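Local coordinates for protein 3-deoxy-manno-octulosonate cytidylyltransferase (Escherichia coli, PDB 1GQ9) that catalyses the transfer of a cytidylyl group from CTP to the eight-carbon sugar KDO, probably activating it for incorporation into bacterial lipopolysaccharide, at residues I91-Q96 and V173-Y178. Numbering follows the deposited sequence.
With CTP (cytidine-5'-triphosphate), chain D.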
loop_
_atom_site.group_PDB
_atom_site.type_symbol
_atom_site.label_atom_id
_atom_site.label_comp_id
_atom_site.label_asym_id
_atom_site.label_seq_id
_atom_site.Cartn_x
_atom_site.Cartn_y
_atom_site.Cartn_z
ATOM N N ILE A 91 -7.355 17.087 -18.912
ATOM C CA ILE A 91 -7.831 16.010 -18.056
ATOM C C ILE A 91 -8.637 14.982 -18.838
ATOM O O ILE A 91 -9.575 15.329 -19.549
ATOM C CB ILE A 91 -8.729 16.584 -16.919
ATOM C CG1 ILE A 91 -7.919 17.552 -16.057
ATOM C CG2 ILE A 91 -9.312 15.462 -16.087
ATOM C CD1 ILE A 91 -8.695 18.161 -14.920
ATOM N N TYR A 92 -8.274 13.715 -18.703
ATOM C CA TYR A 92 -8.993 12.666 -19.396
ATOM C C TYR A 92 -9.697 11.798 -18.380
ATOM O O TYR A 92 -9.097 11.383 -17.393
ATOM C CB TYR A 92 -8.038 11.797 -20.218
ATOM C CG TYR A 92 -7.337 12.535 -21.336
ATOM C CD1 TYR A 92 -6.193 13.296 -21.090
ATOM C CD2 TYR A 92 -7.853 12.523 -22.630
ATOM C CE1 TYR A 92 -5.587 14.028 -22.102
ATOM C CE2 TYR A 92 -7.256 13.253 -23.647
ATOM C CZ TYR A 92 -6.126 14.004 -23.376
ATOM O OH TYR A 92 -5.558 14.754 -24.377
ATOM N N ILE A 93 -10.978 11.539 -18.609
ATOM C CA ILE A 93 -11.733 10.674 -17.717
ATOM C C ILE A 93 -12.081 9.401 -18.478
ATOM O O ILE A 93 -12.645 9.440 -19.580
ATOM C CB ILE A 93 -13.029 11.337 -17.217
ATOM C CG1 ILE A 93 -12.689 12.587 -16.401
ATOM C CG2 ILE A 93 -13.825 10.342 -16.366
ATOM C CD1 ILE A 93 -13.902 13.290 -15.848
ATOM N N ASN A 94 -11.725 8.272 -17.879
ATOM C CA ASN A 94 -11.961 6.973 -18.475
ATOM C C ASN A 94 -13.126 6.244 -17.803
ATOM O O ASN A 94 -13.022 5.779 -16.674
ATOM C CB ASN A 94 -10.658 6.169 -18.406
ATOM C CG ASN A 94 -10.883 4.690 -18.258
ATOM O OD1 ASN A 94 -11.048 4.187 -17.145
ATOM N ND2 ASN A 94 -10.893 3.977 -19.381
ATOM N N LEU A 95 -14.246 6.184 -18.513
ATOM C CA LEU A 95 -15.457 5.530 -18.038
ATOM C C LEU A 95 -15.579 4.206 -18.763
ATOM O O LEU A 95 -15.594 4.175 -19.990
ATOM C CB LEU A 95 -16.679 6.392 -18.362
ATOM C CG LEU A 95 -16.929 7.629 -17.504
ATOM C CD1 LEU A 95 -17.978 8.512 -18.137
ATOM C CD2 LEU A 95 -17.380 7.181 -16.126
ATOM N N GLN A 96 -15.676 3.109 -18.023
ATOM C CA GLN A 96 -15.788 1.814 -18.667
ATOM C C GLN A 96 -17.094 1.700 -19.436
ATOM O O GLN A 96 -18.062 2.401 -19.144
ATOM C CB GLN A 96 -15.646 0.699 -17.634
ATOM C CG GLN A 96 -14.299 0.746 -16.940
ATOM C CD GLN A 96 -13.161 1.112 -17.900
ATOM O OE1 GLN A 96 -12.831 0.364 -18.823
ATOM N NE2 GLN A 96 -12.566 2.275 -17.682
ATOM N N VAL A 173 -14.113 1.635 -7.232
ATOM C CA VAL A 173 -14.891 1.817 -8.456
ATOM C C VAL A 173 -13.919 2.228 -9.556
ATOM O O VAL A 173 -13.413 3.350 -9.565
ATOM C CB VAL A 173 -15.986 2.899 -8.273
ATOM C CG1 VAL A 173 -16.808 3.036 -9.551
ATOM C CG2 VAL A 173 -16.892 2.522 -7.100
ATOM N N GLY A 174 -13.686 1.290 -10.476
ATOM C CA GLY A 174 -12.747 1.457 -11.574
ATOM C C GLY A 174 -12.791 2.612 -12.554
ATOM O O GLY A 174 -12.556 2.405 -13.741
ATOM N N ILE A 175 -13.076 3.822 -12.084
ATOM C CA ILE A 175 -13.107 4.988 -12.963
ATOM C C ILE A 175 -11.886 5.822 -12.619
ATOM O O ILE A 175 -11.492 5.885 -11.459
ATOM C CB ILE A 175 -14.378 5.818 -12.750
ATOM C CG1 ILE A 175 -15.602 4.958 -13.067
ATOM C CG2 ILE A 175 -14.358 7.042 -13.655
ATOM C CD1 ILE A 175 -16.900 5.675 -12.887
ATOM N N TYR A 176 -11.278 6.452 -13.620
ATOM C CA TYR A 176 -10.072 7.238 -13.387
ATOM C C TYR A 176 -10.046 8.568 -14.112
ATOM O O TYR A 176 -10.612 8.713 -15.199
ATOM C CB TYR A 176 -8.814 6.465 -13.831
ATOM C CG TYR A 176 -8.630 5.083 -13.243
ATOM C CD1 TYR A 176 -9.176 3.958 -13.860
ATOM C CD2 TYR A 176 -7.870 4.895 -12.089
ATOM C CE1 TYR A 176 -8.963 2.679 -13.353
ATOM C CE2 TYR A 176 -7.653 3.622 -11.569
ATOM C CZ TYR A 176 -8.196 2.519 -12.208
ATOM O OH TYR A 176 -7.926 1.260 -11.725
ATOM N N ALA A 177 -9.355 9.529 -13.506
ATOM C CA ALA A 177 -9.175 10.853 -14.087
ATOM C C ALA A 177 -7.657 10.979 -14.209
ATOM O O ALA A 177 -6.938 10.968 -13.206
ATOM C CB ALA A 177 -9.740 11.936 -13.172
ATOM N N TYR A 178 -7.183 11.069 -15.449
ATOM C CA TYR A 178 -5.760 11.157 -15.749
ATOM C C TYR A 178 -5.334 12.542 -16.192
ATOM O O TYR A 178 -6.072 13.243 -16.878
ATOM C CB TYR A 178 -5.401 10.182 -16.871
ATOM C CG TYR A 178 -5.557 8.722 -16.530
ATOM C CD1 TYR A 178 -4.702 8.105 -15.614
ATOM C CD2 TYR A 178 -6.552 7.951 -17.127
ATOM C CE1 TYR A 178 -4.833 6.763 -15.301
ATOM C CE2 TYR A 178 -6.690 6.602 -16.820
ATOM C CZ TYR A 178 -5.828 6.015 -15.907
ATOM O OH TYR A 178 -5.961 4.680 -15.601
HETATM N N1 CTP D . -11.483 -2.493 -22.961
HETATM C C2 CTP D . -11.073 -1.982 -24.180
HETATM N N3 CTP D . -9.868 -2.501 -24.809
HETATM C C4 CTP D . -9.144 -3.431 -24.272
HETATM C C5 CTP D . -9.602 -3.969 -22.955
HETATM C C6 CTP D . -10.727 -3.487 -22.366
HETATM O O2 CTP D . -11.663 -1.105 -24.790
HETATM N N4 CTP D . -8.066 -3.884 -24.847
HETATM C "C1'" CTP D . -12.705 -1.982 -22.299
HETATM C "C2'" CTP D . -13.952 -2.879 -22.444
HETATM O "O2'" CTP D . -14.486 -2.888 -23.771
HETATM C "C3'" CTP D . -14.895 -2.319 -21.373
HETATM C "C4'" CTP D . -13.928 -2.008 -20.222
HETATM O "O4'" CTP D . -12.631 -1.820 -20.845
HETATM O "O3'" CTP D . -15.505 -1.083 -21.774
HETATM C "C5'" CTP D . -13.947 -3.124 -19.134
HETATM O "O5'" CTP D . -12.920 -4.101 -19.376
HETATM P PA CTP D . -13.112 -5.635 -18.956
HETATM O O1A CTP D . -11.785 -6.306 -18.814
HETATM O O2A CTP D . -13.788 -5.652 -17.623
HETATM O O3A CTP D . -14.045 -6.354 -20.071
HETATM P PB CTP D . -13.273 -7.234 -21.198
HETATM O O1B CTP D . -12.084 -6.472 -21.686
HETATM O O2B CTP D . -14.189 -7.414 -22.367
HETATM O O3B CTP D . -12.765 -8.650 -20.562
HETATM P PG CTP D . -13.791 -9.448 -19.590
HETATM O O1G CTP D . -13.215 -10.761 -19.176
HETATM O O2G CTP D . -15.089 -9.681 -20.290
HETATM O O3G CTP D . -14.050 -8.575 -18.269
#
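The carboxamide of Asn94 lies at the edge of the Tyr176 ring, the two side chains running alongside each other with their planes 39° apart. One face of that ring is approached by Tyr178 OH, which sits 3.6 Å above the plane and toward the rim. The Tyr178 ring in turn receives Asn94 at its edge, CB lying 4.3 Å from CE2, while Tyr92 meets Tyr178 O with the edge of its own ring. Asn94 suits this place because its short side chain lets CB lie at the edge of the Tyr178 ring and the amide at that of Tyr176; Leu80 of helix 76-84 also packs on Asn94. The Tyr92 ring leads away from the partner strand, its hydroxyl bonded to Val87 O.

Beneath these side chains the backbones run antiparallel. Tyr92 and Tyr178 form a hydrogen-bonded pair through both N-H groups, Tyr178 N lying 2.7 Å from Tyr92 O, and Asn94 N donates to Tyr176 O at 2.9 Å. This pairing marks a hallmark of the cytidylyltransferase fold, of the GT-A clan: strand 91-94 is parallel to its other neighbour, strand 3-9, whereas strand 169-179 enters the mixed central sheet in the opposite direction.

On the other face, branched and small apolar residues pack beneath helix 104-116. Ile93 CG1 comes within 4.4 Å of Ala177 CB, a methyl that leaves room for the helix side chain Met114. Leu95 CD2 meets Ile175 CD1 at 3.6 Å, the two chains crossing at a slant. Past the strand end, Gln96 bends at chi2 (-39°), turning its amide toward the CTP ribose, with OE1 3.0 Å from CTP C4' and a magnesium ion about 6 Å from the side chain.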